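Local coordinates for protein leucyl-trna synthetase (Plasmodium knowlesi, PDB 5FOF) that probably hydrolyses the ester linking a wrong amino acid to tRNA(Leu), as the editing domain of a synthetase whose P. falciparum counterpart is the target of antimalarial benzoxaboroles, at residues E69-F72 with S73-I77. Residues are numbered along the deposited sequence; the frame is centred on the assembly and turned at random.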
# COMPACT_ATOMS: atom_id res chain seq x y z
N GLU A 69 15.61 0.94 19.32
CA GLU A 69 16.13 0.10 18.25
C GLU A 69 15.84 -1.40 18.46
O GLU A 69 15.50 -2.11 17.50
CB GLU A 69 17.63 0.27 18.13
CG GLU A 69 18.22 -0.56 17.01
CD GLU A 69 19.67 -0.27 16.81
OE1 GLU A 69 20.45 -0.68 17.68
OE2 GLU A 69 20.00 0.36 15.80
N ASN A 70 16.04 -1.87 19.68
CA ASN A 70 15.77 -3.26 20.04
C ASN A 70 14.30 -3.69 19.86
O ASN A 70 14.01 -4.86 19.57
CB ASN A 70 16.26 -3.55 21.49
CG ASN A 70 16.29 -5.03 21.82
OD1 ASN A 70 16.89 -5.82 21.09
ND2 ASN A 70 15.63 -5.41 22.91
N PHE A 71 13.37 -2.75 20.04
CA PHE A 71 11.94 -2.97 19.82
C PHE A 71 11.64 -3.18 18.33
O PHE A 71 11.05 -4.18 17.94
CB PHE A 71 11.17 -1.78 20.41
CG PHE A 71 9.70 -1.75 20.11
CD1 PHE A 71 8.79 -2.43 20.91
CD2 PHE A 71 9.20 -0.96 19.05
CE1 PHE A 71 7.43 -2.37 20.65
CE2 PHE A 71 7.84 -0.90 18.79
CZ PHE A 71 6.96 -1.60 19.59
N PHE A 72 12.08 -2.24 17.50
CA PHE A 72 11.93 -2.37 16.06
C PHE A 72 12.70 -3.52 15.39
O PHE A 72 12.35 -3.91 14.28
CB PHE A 72 12.23 -1.03 15.37
CG PHE A 72 11.20 0.02 15.66
CD1 PHE A 72 9.91 -0.11 15.14
CD2 PHE A 72 11.48 1.10 16.47
CE1 PHE A 72 8.93 0.84 15.41
CE2 PHE A 72 10.51 2.06 16.75
CZ PHE A 72 9.24 1.92 16.22
N SER A 73 13.72 -4.06 16.06
CA SER A 73 14.39 -5.29 15.58
C SER A 73 13.51 -6.53 15.76
O SER A 73 13.58 -7.43 14.95
CB SER A 73 15.74 -5.51 16.28
OG SER A 73 15.58 -5.84 17.64
N GLN A 74 12.69 -6.57 16.80
CA GLN A 74 11.86 -7.76 17.10
C GLN A 74 10.51 -7.79 16.37
O GLN A 74 9.76 -8.77 16.47
CB GLN A 74 11.64 -7.87 18.62
CG GLN A 74 12.85 -8.41 19.38
CD GLN A 74 12.78 -8.09 20.87
OE1 GLN A 74 11.81 -8.45 21.56
NE2 GLN A 74 13.80 -7.40 21.38
N LYS A 75 10.19 -6.73 15.65
CA LYS A 75 8.92 -6.62 14.96
C LYS A 75 9.14 -6.39 13.49
O LYS A 75 10.11 -5.76 13.08
CB LYS A 75 8.12 -5.47 15.56
CG LYS A 75 7.89 -5.66 17.05
CD LYS A 75 6.65 -4.95 17.53
CE LYS A 75 6.46 -5.16 19.02
NZ LYS A 75 6.25 -6.59 19.38
N LYS A 76 8.24 -6.94 12.68
CA LYS A 76 8.23 -6.62 11.27
C LYS A 76 7.55 -5.27 11.10
O LYS A 76 6.54 -4.99 11.75
CB LYS A 76 7.52 -7.71 10.48
CG LYS A 76 8.15 -9.08 10.65
CD LYS A 76 7.73 -10.02 9.54
CE LYS A 76 8.49 -11.34 9.57
NZ LYS A 76 8.35 -12.01 8.25
N ILE A 77 8.12 -4.41 10.27
CA ILE A 77 7.63 -3.06 10.07
C ILE A 77 6.99 -3.05 8.71
O ILE A 77 7.69 -3.25 7.70
CB ILE A 77 8.78 -2.05 10.16
CG1 ILE A 77 9.49 -2.24 11.50
CG2 ILE A 77 8.26 -0.63 9.97
CD1 ILE A 77 10.59 -1.25 11.80
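K75 sets CD over one face of the F71 ring, four residues back, where a short helix runs out into a β-strand. CE stands above the plane but just outside the rim on the CE1 side, 3.4 Å from F71 CE1. The first torsion of F71 (172°) swings the ring away from its own backbone N, to where the lysine can lie over it. A bend at the last torsion of K75 (-63°) turns NZ to the main-chain O atoms of I132 and C135, both of which it hydrogen-bonds, so the ammonium is held beyond the ring. F72 meets I77 at about a right angle: the methyl CD1 of I77 approaches F72 CD1 obliquely at 3.6 Å. Over the centre of the F72 ring, on one face, lies F71 CD2. On the polar side, S73 OG folds back to donate to N70 O at 2.7 Å, from above the carbonyl plane. The last turn is closed by S73 N to E69 O (3.0 Å), an i to i+4 bond, and Q74 N to F71 O (3.1 Å), an i to i+3 bond that tightens the helix end. This is a helix-to-strand junction on the sheet of the editing domain: helix 69-74 leads through K75 into strand 76-83, between antiparallel strand 33-40 and parallel strand 137-141. F72 packs against F46 of helix 43-55 and V138 of strand 137-141, while F71 and K75 touch L107 of strand 102-108.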